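Local coordinates for PspGI restriction endonuclease (Pyrococcus sp. GI-H, PDB 3BM3), which binds its substrate DNA and, as expected of a type II restriction endonuclease, probably cuts it at a specific sequence, at residues L5-T10 with K72-A77; E35-L40 with T109-K114; D150-I155 with G182-F187. The protein carries 2 engineered substitutions. One frame throughout, in Å; residues are numbered along the deposited sequence.

Interaction 1. Residues L5-T10 with K72-A77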
ATOM      1  N   LEU C   5       2.751  25.321  22.093  1.00 23.02           N
ATOM      2  CA  LEU C   5       2.266  24.110  22.737  1.00 21.30           C
ATOM      3  C   LEU C   5       2.866  23.937  24.108  1.00 21.31           C
ATOM      4  O   LEU C   5       4.013  24.287  24.333  1.00 20.23           O
ATOM      5  CB  LEU C   5       2.617  22.864  21.920  1.00 21.71           C
ATOM      6  CG  LEU C   5       2.022  22.815  20.518  1.00 19.70           C
ATOM      7  CD1 LEU C   5       2.674  21.665  19.698  1.00 18.97           C
ATOM      8  CD2 LEU C   5       0.506  22.703  20.612  1.00 19.41           C
ATOM      9  N   VAL C   6       2.081  23.358  25.004  1.00 20.91           N
ATOM     10  CA  VAL C   6       2.587  22.823  26.242  1.00 21.58           C
ATOM     11  C   VAL C   6       2.923  21.391  25.911  1.00 20.84           C
ATOM     12  O   VAL C   6       2.072  20.599  25.473  1.00 21.71           O
ATOM     13  CB  VAL C   6       1.564  22.922  27.375  1.00 21.35           C
ATOM     14  CG1 VAL C   6       2.116  22.333  28.653  1.00 23.01           C
ATOM     15  CG2 VAL C   6       1.137  24.384  27.559  1.00 22.49           C
ATOM     16  N   ILE C   7       4.192  21.089  26.033  1.00 20.00           N
ATOM     17  CA  ILE C   7       4.696  19.823  25.569  1.00 19.75           C
ATOM     18  C   ILE C   7       5.042  18.990  26.774  1.00 19.63           C
ATOM     19  O   ILE C   7       5.866  19.391  27.597  1.00 21.04           O
ATOM     20  CB  ILE C   7       5.909  20.012  24.650  1.00 19.62           C
ATOM     21  CG1 ILE C   7       5.439  20.724  23.371  1.00 20.13           C
ATOM     22  CG2 ILE C   7       6.522  18.649  24.327  1.00 19.57           C
ATOM     23  CD1 ILE C   7       6.500  21.413  22.602  1.00 22.31           C
ATOM     24  N   ASP C   8       4.399  17.837  26.884  1.00 17.93           N
ATOM     25  CA  ASP C   8       4.674  16.903  27.949  1.00 18.06           C
ATOM     26  C   ASP C   8       5.579  15.833  27.397  1.00 17.14           C
ATOM     27  O   ASP C   8       5.146  14.967  26.677  1.00 16.59           O
ATOM     28  CB  ASP C   8       3.352  16.295  28.444  1.00 17.37           C
ATOM     29  CG  ASP C   8       3.558  15.225  29.502  1.00 18.68           C
ATOM     30  OD1 ASP C   8       4.719  14.861  29.778  1.00 20.32           O
ATOM     31  OD2 ASP C   8       2.547  14.758  30.041  1.00 16.58           O
ATOM     32  N   ILE C   9       6.862  15.892  27.750  1.00 18.07           N
ATOM     33  CA  ILE C   9       7.842  14.973  27.179  1.00 18.77           C
ATOM     34  C   ILE C   9       7.729  13.550  27.711  1.00 18.77           C
ATOM     35  O   ILE C   9       8.445  12.684  27.242  1.00 20.55           O
ATOM     36  CB  ILE C   9       9.294  15.470  27.349  1.00 18.75           C
ATOM     37  CG1 ILE C   9       9.636  15.646  28.837  1.00 20.46           C
ATOM     38  CG2 ILE C   9       9.506  16.746  26.502  1.00 17.49           C
ATOM     39  CD1 ILE C   9      11.109  15.531  29.119  1.00 21.55           C
ATOM     40  N   THR C  10       6.837  13.303  28.671  1.00 19.83           N
ATOM     41  CA  THR C  10       6.588  11.939  29.133  1.00 19.77           C
ATOM     42  C   THR C  10       5.584  11.208  28.224  1.00 19.87           C
ATOM     43  O   THR C  10       5.330  10.022  28.405  1.00 20.74           O
ATOM     44  CB  THR C  10       6.079  11.904  30.579  1.00 20.02           C
ATOM     45  OG1 THR C  10       4.756  12.423  30.637  1.00 18.92           O
ATOM     46  CG2 THR C  10       7.021  12.718  31.518  1.00 20.02           C
ATOM     47  N   LYS C  72       7.921  21.093  14.872  1.00 12.64           N
ATOM     48  CA  LYS C  72       9.186  21.753  15.216  1.00 13.34           C
ATOM     49  C   LYS C  72       9.218  22.051  16.700  1.00 12.47           C
ATOM     50  O   LYS C  72      10.218  21.816  17.383  1.00 12.51           O
ATOM     51  CB  LYS C  72       9.325  23.041  14.424  1.00 13.92           C
ATOM     52  CG  LYS C  72      10.589  23.798  14.704  1.00 17.13           C
ATOM     53  CD  LYS C  72      10.714  24.962  13.737  1.00 21.03           C
ATOM     54  CE  LYS C  72      11.910  25.808  14.070  1.00 25.90           C
ATOM     55  NZ  LYS C  72      13.149  24.985  14.048  1.00 28.44           N
ATOM     56  N   GLN C  73       8.109  22.542  17.239  1.00 12.80           N
ATOM     57  CA  GLN C  73       8.047  22.764  18.677  1.00 13.25           C
ATOM     58  C   GLN C  73       8.297  21.495  19.467  1.00 12.97           C
ATOM     59  O   GLN C  73       9.042  21.477  20.450  1.00 13.12           O
ATOM     60  CB  GLN C  73       6.687  23.311  19.074  1.00 12.88           C
ATOM     61  CG  GLN C  73       6.445  24.719  18.596  1.00 14.54           C
ATOM     62  CD  GLN C  73       5.145  25.251  19.094  1.00 16.18           C
ATOM     63  OE1 GLN C  73       4.759  24.994  20.241  1.00 18.84           O
ATOM     64  NE2 GLN C  73       4.440  25.957  18.240  1.00 17.60           N
ATOM     65  N   VAL C  74       7.645  20.425  19.040  1.00 12.38           N
ATOM     66  CA  VAL C  74       7.759  19.147  19.707  1.00 12.52           C
ATOM     67  C   VAL C  74       9.179  18.599  19.556  1.00 11.68           C
ATOM     68  O   VAL C  74       9.785  18.126  20.514  1.00 12.20           O
ATOM     69  CB  VAL C  74       6.730  18.163  19.170  1.00 11.65           C
ATOM     70  CG1 VAL C  74       6.986  16.770  19.727  1.00 13.58           C
ATOM     71  CG2 VAL C  74       5.360  18.607  19.552  1.00 12.06           C
ATOM     72  N   ARG C  75       9.739  18.726  18.360  1.00 11.90           N
ATOM     73  CA  ARG C  75      11.104  18.308  18.113  1.00 11.97           C
ATOM     74  C   ARG C  75      12.069  18.986  19.074  1.00 12.82           C
ATOM     75  O   ARG C  75      12.894  18.339  19.755  1.00 13.88           O
ATOM     76  CB  ARG C  75      11.501  18.648  16.676  1.00 11.53           C
ATOM     77  CG  ARG C  75      12.914  18.163  16.359  1.00 11.74           C
ATOM     78  CD  ARG C  75      13.308  18.515  14.945  1.00 12.14           C
ATOM     79  NE  ARG C  75      12.620  17.658  13.999  1.00 13.95           N
ATOM     80  CZ  ARG C  75      11.590  18.010  13.236  1.00 16.00           C
ATOM     81  NH1 ARG C  75      11.103  19.244  13.269  1.00 17.67           N
ATOM     82  NH2 ARG C  75      11.050  17.120  12.439  1.00 13.66           N
ATOM     83  N   GLU C  76      11.963  20.305  19.148  1.00 12.75           N
ATOM     84  CA  GLU C  76      12.858  21.048  20.023  1.00 14.41           C
ATOM     85  C   GLU C  76      12.746  20.590  21.475  1.00 14.08           C
ATOM     86  O   GLU C  76      13.754  20.446  22.175  1.00 14.41           O
ATOM     87  CB  GLU C  76      12.624  22.556  19.861  1.00 14.86           C
ATOM     88  CG  GLU C  76      13.031  23.034  18.477  1.00 18.25           C
ATOM     89  CD  GLU C  76      12.799  24.519  18.244  1.00 24.17           C
ATOM     90  OE1 GLU C  76      12.216  25.212  19.122  1.00 28.09           O
ATOM     91  OE2 GLU C  76      13.187  24.992  17.153  1.00 27.92           O
ATOM     92  N   ALA C  77      11.533  20.331  21.938  1.00 13.05           N
ATOM     93  CA  ALA C  77      11.314  19.921  23.318  1.00 13.60           C
ATOM     94  C   ALA C  77      11.940  18.573  23.570  1.00 13.85           C
ATOM     95  O   ALA C  77      12.603  18.382  24.605  1.00 14.67           O
ATOM     96  CB  ALA C  77       9.807  19.893  23.647  1.00 13.57           C
TER
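Residues 5-10 of the N-terminal segment, extended as far as Asp8, lie against one flank of helix 52-80. The side chains of Leu5 and Ile7 turn toward the helix, and those of Val6 and Asp8 turn away. The helix meets them with Gln73, Val74 and Ala77, so neighbouring turns are used. Gln73 reaches out from the helix and crosses Leu5 at about a right angle. Its CG sits beside the backbone N, and the chain is extended beyond CG (chi2 -176°). This carries OE1 to the backbone N of Leu5, 2.8 Å away. The bond is nearly straight at 167°, and the donor lies in the plane of the amide carbonyl. NE2 of the same amide donates to Arg3 O, so both ends of the group are gripped by the N-terminal segment and its rotation is fixed. Beside this bond the Leu5 branch runs on to the helix. Its CD1 approaches Val74 CG2 obliquely at 4.1 Å, and its side chain also touches Tyr70 and Pro18.

Ile7 presents two branches to the helix. CG1 lies beside the backbone N (chi1 -66°) and directs CD1 onto the main chain of Gln73, where CD1 is 3.3 Å from Gln73 O. CG2, anti to the backbone N, rests on Ala77 CB at 3.6 Å. Tyr78 of the same helix touches Ile7 and Ile9 as well. Ile9 contributes at the end of the contact with CG2, 4.3 Å from Ala77 CB. Ile9 sits in the middle of an Asx turn. Asp8 OD1 accepts from the backbone N of Thr10, and Thr10 OG1 donates to that same oxygen over 2.6 Å, from above the carboxylate plane.

Interaction 2. Residues E35-L40 with T109-K114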
ATOM      1  N   GLU C  35     -15.100  31.436   3.429  1.00 21.74           N
ATOM      2  CA  GLU C  35     -15.397  32.456   2.424  1.00 22.48           C
ATOM      3  C   GLU C  35     -15.014  31.988   1.020  1.00 21.72           C
ATOM      4  O   GLU C  35     -15.701  32.322   0.052  1.00 21.46           O
ATOM      5  CB  GLU C  35     -14.754  33.797   2.789  1.00 23.26           C
ATOM      6  CG  GLU C  35     -13.453  34.133   2.067  1.00 27.30           C
ATOM      7  CD  GLU C  35     -13.678  34.772   0.705  1.00 32.03           C
ATOM      8  OE1 GLU C  35     -14.515  35.705   0.603  1.00 36.11           O
ATOM      9  OE2 GLU C  35     -13.003  34.353  -0.266  1.00 37.01           O
ATOM     10  N   LEU C  36     -13.936  31.224   0.887  1.00 20.78           N
ATOM     11  CA  LEU C  36     -13.594  30.581  -0.390  1.00 21.00           C
ATOM     12  C   LEU C  36     -14.702  29.625  -0.849  1.00 20.27           C
ATOM     13  O   LEU C  36     -15.102  29.627  -2.008  1.00 19.08           O
ATOM     14  CB  LEU C  36     -12.299  29.780  -0.289  1.00 21.70           C
ATOM     15  CG  LEU C  36     -11.001  30.559  -0.109  1.00 22.03           C
ATOM     16  CD1 LEU C  36      -9.907  29.572   0.203  1.00 21.81           C
ATOM     17  CD2 LEU C  36     -10.688  31.391  -1.346  1.00 23.97           C
ATOM     18  N   LEU C  37     -15.188  28.790   0.066  1.00 20.01           N
ATOM     19  CA  LEU C  37     -16.254  27.852  -0.279  1.00 20.19           C
ATOM     20  C   LEU C  37     -17.516  28.588  -0.729  1.00 20.07           C
ATOM     21  O   LEU C  37     -18.205  28.133  -1.634  1.00 19.52           O
ATOM     22  CB  LEU C  37     -16.575  26.950   0.894  1.00 20.44           C
ATOM     23  CG  LEU C  37     -15.487  25.962   1.287  1.00 21.70           C
ATOM     24  CD1 LEU C  37     -15.738  25.426   2.696  1.00 22.61           C
ATOM     25  CD2 LEU C  37     -15.443  24.816   0.247  1.00 21.86           C
ATOM     26  N   ASP C  38     -17.802  29.732  -0.115  1.00 20.23           N
ATOM     27  CA  ASP C  38     -18.919  30.596  -0.543  1.00 20.81           C
ATOM     28  C   ASP C  38     -18.784  31.066  -1.993  1.00 20.91           C
ATOM     29  O   ASP C  38     -19.775  31.449  -2.622  1.00 21.27           O
ATOM     30  CB  ASP C  38     -18.996  31.862   0.302  1.00 21.25           C
ATOM     31  CG  ASP C  38     -19.396  31.608   1.725  1.00 22.55           C
ATOM     32  OD1 ASP C  38     -19.946  30.527   2.025  1.00 25.66           O
ATOM     33  OD2 ASP C  38     -19.126  32.499   2.549  1.00 23.32           O
ATOM     34  N   ARG C  39     -17.551  31.061  -2.489  0.50 21.02           N
ATOM     35  CA  ARG C  39     -17.220  31.555  -3.816  0.50 21.31           C
ATOM     36  C   ARG C  39     -16.854  30.411  -4.774  0.50 20.64           C
ATOM     37  O   ARG C  39     -16.223  30.633  -5.800  0.50 20.33           O
ATOM     38  CB  ARG C  39     -16.059  32.535  -3.694  0.50 21.84           C
ATOM     39  CG  ARG C  39     -16.410  33.793  -2.883  0.50 23.87           C
ATOM     40  CD  ARG C  39     -15.560  34.991  -3.287  0.50 26.71           C
ATOM     41  NE  ARG C  39     -15.504  35.149  -4.742  0.50 28.50           N
ATOM     42  CZ  ARG C  39     -16.518  35.554  -5.507  0.50 29.99           C
ATOM     43  NH1 ARG C  39     -17.696  35.875  -4.976  0.50 31.63           N
ATOM     44  NH2 ARG C  39     -16.351  35.655  -6.818  0.50 30.37           N
ATOM     45  N   LEU C  40     -17.270  29.197  -4.438  1.00 20.59           N
ATOM     46  CA  LEU C  40     -16.912  28.001  -5.217  1.00 20.69           C
ATOM     47  C   LEU C  40     -17.376  28.164  -6.676  1.00 20.96           C
ATOM     48  O   LEU C  40     -18.517  28.582  -6.925  1.00 20.27           O
ATOM     49  CB  LEU C  40     -17.562  26.762  -4.602  1.00 20.67           C
ATOM     50  CG  LEU C  40     -16.786  25.448  -4.426  1.00 23.23           C
ATOM     51  CD1 LEU C  40     -15.297  25.500  -4.631  1.00 19.68           C
ATOM     52  CD2 LEU C  40     -17.168  24.832  -3.082  1.00 20.95           C
ATOM     53  N   THR C 109     -14.367  15.882   3.390  1.00 11.91           N
ATOM     54  CA  THR C 109     -15.641  16.016   4.104  1.00 14.03           C
ATOM     55  C   THR C 109     -16.136  17.453   4.151  1.00 13.61           C
ATOM     56  O   THR C 109     -17.320  17.706   4.105  1.00 13.30           O
ATOM     57  CB  THR C 109     -15.615  15.419   5.535  1.00 14.82           C
ATOM     58  OG1 THR C 109     -14.818  16.226   6.399  1.00 17.91           O
ATOM     59  CG2 THR C 109     -15.025  14.054   5.503  1.00 14.49           C
ATOM     60  N   LYS C 110     -15.214  18.387   4.283  1.00 13.94           N
ATOM     61  CA  LYS C 110     -15.580  19.789   4.324  1.00 14.89           C
ATOM     62  C   LYS C 110     -16.258  20.180   3.032  1.00 14.31           C
ATOM     63  O   LYS C 110     -17.231  20.965   3.030  1.00 14.90           O
ATOM     64  CB  LYS C 110     -14.327  20.626   4.554  1.00 15.95           C
ATOM     65  CG  LYS C 110     -13.663  20.366   5.877  1.00 19.64           C
ATOM     66  CD  LYS C 110     -14.647  20.489   7.059  1.00 22.26           C
ATOM     67  CE  LYS C 110     -13.953  20.386   8.399  1.00 25.88           C
ATOM     68  NZ  LYS C 110     -14.940  20.145   9.525  1.00 26.39           N
ATOM     69  N   LEU C 111     -15.716  19.658   1.933  1.00 13.73           N
ATOM     70  CA  LEU C 111     -16.312  19.891   0.601  1.00 12.38           C
ATOM     71  C   LEU C 111     -17.658  19.194   0.471  1.00 12.49           C
ATOM     72  O   LEU C 111     -18.622  19.796   0.045  1.00 11.01           O
ATOM     73  CB  LEU C 111     -15.378  19.463  -0.505  1.00 13.01           C
ATOM     74  CG  LEU C 111     -14.164  20.398  -0.646  1.00 14.76           C
ATOM     75  CD1 LEU C 111     -12.990  19.719  -1.347  1.00 16.51           C
ATOM     76  CD2 LEU C 111     -14.571  21.680  -1.384  1.00 15.94           C
ATOM     77  N   LEU C 112     -17.736  17.942   0.934  1.00 11.56           N
ATOM     78  CA  LEU C 112     -19.010  17.241   0.938  1.00 12.63           C
ATOM     79  C   LEU C 112     -20.081  18.060   1.676  1.00 13.12           C
ATOM     80  O   LEU C 112     -21.185  18.248   1.196  1.00 13.01           O
ATOM     81  CB  LEU C 112     -18.859  15.860   1.566  1.00 12.52           C
ATOM     82  CG  LEU C 112     -18.048  14.853   0.716  1.00 12.54           C
ATOM     83  CD1 LEU C 112     -17.955  13.552   1.501  1.00 12.62           C
ATOM     84  CD2 LEU C 112     -18.612  14.590  -0.713  1.00 11.35           C
ATOM     85  N   ASN C 113     -19.734  18.561   2.846  1.00 13.26           N
ATOM     86  CA  ASN C 113     -20.673  19.308   3.672  1.00 14.58           C
ATOM     87  C   ASN C 113     -21.187  20.517   2.944  1.00 14.75           C
ATOM     88  O   ASN C 113     -22.384  20.799   2.960  1.00 15.08           O
ATOM     89  CB  ASN C 113     -20.015  19.758   4.968  1.00 14.13           C
ATOM     90  CG  ASN C 113     -19.790  18.618   5.913  1.00 17.19           C
ATOM     91  OD1 ASN C 113     -20.347  17.537   5.735  1.00 18.21           O
ATOM     92  ND2 ASN C 113     -18.990  18.853   6.930  1.00 18.05           N
ATOM     93  N   LYS C 114     -20.271  21.223   2.289  0.50 15.15           N
ATOM     94  CA  LYS C 114     -20.604  22.448   1.580  0.50 16.15           C
ATOM     95  C   LYS C 114     -21.652  22.185   0.507  0.50 15.93           C
ATOM     96  O   LYS C 114     -22.570  22.985   0.338  0.50 16.20           O
ATOM     97  CB  LYS C 114     -19.352  23.085   0.963  0.50 16.59           C
ATOM     98  CG  LYS C 114     -19.619  24.425   0.241  0.50 18.29           C
ATOM     99  CD  LYS C 114     -20.152  25.477   1.215  0.50 21.75           C
ATOM    100  CE  LYS C 114     -20.352  26.852   0.569  0.50 23.07           C
ATOM    101  NZ  LYS C 114     -21.128  26.774  -0.698  0.50 23.45           N
TER
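Lys114 has CG anti to its backbone N (chi1 -178°), with bends at chi2 and chi4. These torsions send the chain from helix 85-115 across to helix 33-38. This is a helix-helix contact, and the lysine lies over Leu37. Leu37 and Leu111 share another setting: each has CG beside the backbone N, anti to the carbonyl carbon. Their side chains cross at about a right angle and meet tip to tip, CD2 of Leu37 lying 3.6 Å from CD2 of Leu111.

Lys114 and Leu37 slide past each other in opposite directions. The aliphatic part of the lysine runs alongside the leucine, with CD of Lys114 3.9 Å from CB of Leu37. Leu40, in the loop after the helix, adds its CD2 at 4.1 Å from CG of Lys114. Two leucines of 35-40 therefore line the methylene chain.

Ile55 of helix 52-80 touches both Leu37 and Leu40, and Phe250 of helix 249-259 touches Leu111. Further helices thus flank the apolar side, while Lys114 lies at the exposed edge. Asp38 stands near its tip, OD1 being 4.8 Å from Lys114 NZ. The charges do not touch, but the carboxylate would probably favour the ammonium there. Lys114 was deposited in two conformers, so this pose is one of two. In it, NZ gives a weak 3.4 Å hydrogen bond to Leu37 O, an oxygen that also accepts from the backbone N of Leu40.

Interaction 3. Residues D150-I155 with G182-F187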
ATOM      1  N   ASP C 150     -29.644  -1.006  -1.050  1.00 17.78           N
ATOM      2  CA  ASP C 150     -29.550  -1.055  -2.495  1.00 17.68           C
ATOM      3  C   ASP C 150     -28.178  -0.568  -2.910  1.00 17.46           C
ATOM      4  O   ASP C 150     -27.999   0.640  -3.089  1.00 16.82           O
ATOM      5  CB  ASP C 150     -30.595  -0.152  -3.129  1.00 19.05           C
ATOM      6  CG  ASP C 150     -30.591  -0.215  -4.640  1.00 20.07           C
ATOM      7  OD1 ASP C 150     -29.748  -0.942  -5.233  1.00 23.34           O
ATOM      8  OD2 ASP C 150     -31.463   0.465  -5.228  1.00 24.42           O
ATOM      9  N   PRO C 151     -27.222  -1.506  -3.070  1.00 17.13           N
ATOM     10  CA  PRO C 151     -25.866  -1.118  -3.477  1.00 17.29           C
ATOM     11  C   PRO C 151     -25.783  -0.227  -4.694  1.00 17.61           C
ATOM     12  O   PRO C 151     -24.907   0.626  -4.765  1.00 18.08           O
ATOM     13  CB  PRO C 151     -25.190  -2.476  -3.745  1.00 16.40           C
ATOM     14  CG  PRO C 151     -25.827  -3.386  -2.803  1.00 18.35           C
ATOM     15  CD  PRO C 151     -27.294  -2.965  -2.833  1.00 17.84           C
ATOM     16  N   SER C 152     -26.722  -0.367  -5.640  1.00 17.36           N
ATOM     17  CA  SER C 152     -26.685   0.455  -6.846  1.00 17.37           C
ATOM     18  C   SER C 152     -27.013   1.920  -6.592  1.00 16.58           C
ATOM     19  O   SER C 152     -26.762   2.746  -7.453  1.00 17.30           O
ATOM     20  CB  SER C 152     -27.623  -0.092  -7.922  1.00 18.03           C
ATOM     21  OG  SER C 152     -28.961   0.009  -7.519  1.00 18.41           O
ATOM     22  N   SER C 153     -27.548   2.219  -5.406  1.00 16.21           N
ATOM     23  CA  SER C 153     -28.091   3.527  -5.067  1.00 16.62           C
ATOM     24  C   SER C 153     -27.105   4.371  -4.280  1.00 15.61           C
ATOM     25  O   SER C 153     -27.383   5.514  -3.970  1.00 15.59           O
ATOM     26  CB  SER C 153     -29.380   3.388  -4.260  1.00 17.16           C
ATOM     27  OG  SER C 153     -29.128   2.895  -2.944  1.00 17.63           O
ATOM     28  N   ALA C 154     -25.962   3.781  -3.933  1.00 14.46           N
ATOM     29  CA  ALA C 154     -24.939   4.459  -3.110  1.00 14.02           C
ATOM     30  C   ALA C 154     -23.626   4.486  -3.876  1.00 13.38           C
ATOM     31  O   ALA C 154     -23.406   3.709  -4.819  1.00 13.05           O
ATOM     32  CB  ALA C 154     -24.731   3.727  -1.789  1.00 13.24           C
ATOM     33  N   ILE C 155     -22.757   5.386  -3.435  1.00 12.90           N
ATOM     34  CA  ILE C 155     -21.430   5.508  -4.004  1.00 12.97           C
ATOM     35  C   ILE C 155     -20.438   5.146  -2.926  1.00 12.64           C
ATOM     36  O   ILE C 155     -20.517   5.671  -1.824  1.00 12.60           O
ATOM     37  CB  ILE C 155     -21.118   6.918  -4.500  1.00 13.18           C
ATOM     38  CG1 ILE C 155     -22.274   7.497  -5.302  1.00 14.28           C
ATOM     39  CG2 ILE C 155     -19.799   6.915  -5.301  1.00 12.85           C
ATOM     40  CD1 ILE C 155     -22.089   9.011  -5.611  1.00 15.61           C
ATOM     41  N   GLY C 182     -22.220  -7.811  -6.028  1.00 16.94           N
ATOM     42  CA  GLY C 182     -22.447  -7.779  -7.464  1.00 17.62           C
ATOM     43  C   GLY C 182     -21.869  -6.579  -8.142  1.00 17.74           C
ATOM     44  O   GLY C 182     -21.334  -5.655  -7.526  1.00 16.66           O
ATOM     45  N   ASP C 183     -21.988  -6.593  -9.454  1.00 18.85           N
ATOM     46  CA  ASP C 183     -21.320  -5.616 -10.271  1.00 20.38           C
ATOM     47  C   ASP C 183     -22.056  -4.308 -10.387  1.00 19.66           C
ATOM     48  O   ASP C 183     -21.581  -3.440 -11.081  1.00 21.99           O
ATOM     49  CB  ASP C 183     -21.066  -6.191 -11.668  1.00 20.60           C
ATOM     50  CG  ASP C 183     -19.908  -7.154 -11.708  1.00 25.36           C
ATOM     51  OD1 ASP C 183     -19.043  -7.162 -10.793  1.00 29.44           O
ATOM     52  OD2 ASP C 183     -19.857  -7.913 -12.692  1.00 30.60           O
ATOM     53  N   GLU C 184     -23.188  -4.156  -9.701  1.00 19.39           N
ATOM     54  CA  GLU C 184     -23.975  -2.923  -9.750  1.00 20.11           C
ATOM     55  C   GLU C 184     -23.555  -1.892  -8.688  1.00 18.51           C
ATOM     56  O   GLU C 184     -24.134  -0.798  -8.594  1.00 18.70           O
ATOM     57  CB  GLU C 184     -25.478  -3.252  -9.641  1.00 21.08           C
ATOM     58  CG  GLU C 184     -26.088  -3.231  -8.226  1.00 25.83           C
ATOM     59  CD  GLU C 184     -25.766  -4.430  -7.338  1.00 31.42           C
ATOM     60  OE1 GLU C 184     -24.926  -5.295  -7.697  1.00 31.11           O
ATOM     61  OE2 GLU C 184     -26.405  -4.497  -6.254  1.00 36.59           O
ATOM     62  N   ILE C 185     -22.547  -2.223  -7.894  1.00 16.96           N
ATOM     63  CA  ILE C 185     -22.017  -1.214  -6.991  1.00 16.12           C
ATOM     64  C   ILE C 185     -21.385  -0.080  -7.804  1.00 15.12           C
ATOM     65  O   ILE C 185     -21.063  -0.241  -8.992  1.00 15.28           O
ATOM     66  CB  ILE C 185     -21.016  -1.785  -5.992  1.00 15.78           C
ATOM     67  CG1 ILE C 185     -19.693  -2.180  -6.661  1.00 16.42           C
ATOM     68  CG2 ILE C 185     -21.628  -2.940  -5.223  1.00 16.86           C
ATOM     69  CD1 ILE C 185     -18.614  -2.542  -5.618  1.00 16.52           C
ATOM     70  N   ASN C 186     -21.249   1.072  -7.147  1.00 13.43           N
ATOM     71  CA  ASN C 186     -20.618   2.245  -7.704  1.00 12.92           C
ATOM     72  C   ASN C 186     -19.389   2.501  -6.850  1.00 11.99           C
ATOM     73  O   ASN C 186     -19.495   2.845  -5.694  1.00 12.47           O
ATOM     74  CB  ASN C 186     -21.560   3.414  -7.633  1.00 13.23           C
ATOM     75  CG  ASN C 186     -22.820   3.162  -8.404  1.00 14.06           C
ATOM     76  OD1 ASN C 186     -22.785   3.033  -9.610  1.00 13.90           O
ATOM     77  ND2 ASN C 186     -23.932   3.022  -7.691  1.00 15.39           N
ATOM     78  N   PHE C 187     -18.233   2.301  -7.445  1.00 11.63           N
ATOM     79  CA  PHE C 187     -16.992   2.379  -6.693  1.00 11.92           C
ATOM     80  C   PHE C 187     -16.095   3.367  -7.399  1.00 12.52           C
ATOM     81  O   PHE C 187     -15.711   3.134  -8.559  1.00 12.15           O
ATOM     82  CB  PHE C 187     -16.331   1.014  -6.655  1.00 12.42           C
ATOM     83  CG  PHE C 187     -15.202   0.931  -5.693  1.00 12.99           C
ATOM     84  CD1 PHE C 187     -15.383   0.380  -4.447  1.00 17.66           C
ATOM     85  CD2 PHE C 187     -13.949   1.415  -6.038  1.00 15.70           C
ATOM     86  CE1 PHE C 187     -14.337   0.309  -3.545  1.00 20.82           C
ATOM     87  CE2 PHE C 187     -12.906   1.351  -5.135  1.00 18.17           C
ATOM     88  CZ  PHE C 187     -13.098   0.789  -3.914  1.00 17.32           C
TER
HETATM   89  O   HOH W   1     -22.283   1.145  -4.531  1.00 13.29           O
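ND2 of Asn186 makes two hydrogen bonds to main-chain oxygens of 150-155. Ser152 O is 2.9 Å away and Ala154 O is 3.0 Å away. Both acceptors lie in the amide plane of Asn186, but ND2 sits above the plane of each carbonyl. The bond to Ala154 O is the straighter, at 164° against 132°. With two partners in its plane, the amide is held against rotation. An alanine here would lose both bonds and would probably loosen the 3-10 segment 151-153 from strand 186-191.

Water 1 forms a second link. It accepts from the backbone N of Asn186 and hydrogen-bonds to Pro151 O and Ala154 O. Glu184 bends at chi2 and lies obliquely across Pro151, its OE2 3.4 Å from Pro151 CB. Its CG rests 3.5 Å from Ser152 CB. Ile185 CG2 meets the same Pro151 CB, 3.9 Å away.

Behind these contacts, Asp150 shapes the 3-10 turn. Its OD1 accepts from Ser152 N, an Asx turn, and from Ser152 OG over 2.6 Å. Its O takes both Ser153 N and Ser153 OG. On the other segment, Gly182 leaves helix 167-181 with positive phi, and a type I turn leads on to Ile185.

The contact lies where parallel strands 155-160 and 186-191 begin, joined by a beta-alpha-beta crossover through helix 167-181. This is consistent with the PDDEXK nuclease core. Leu177 of that helix and Phe147 of helix 144-149 pack on Ile185, while Phe256 of helix 249-259 touches Ile155 and Asn186.

From the N terminus, residues 5-10 fold back onto helix 52-80. Interaction 1 thereby closes a loop holding helices 20-31 and 33-38 and the first part of helix 52-80. Interaction 2 opens inside that loop, at 35-40, and closes beyond it on helix 85-115, so the two contacts cross. Together they tie the N-terminal segment and a short helix to the two long consecutive helices. The nearest atoms of interactions 1 and 2 are still about 19 Å apart. Interaction 3 follows in series. It closes a shorter loop around strand 155-160 and helix 167-181, within the sheet-containing part. It lies across the chain's centre from interaction 1, while its nearest atoms come within about 8 Å of interaction 2.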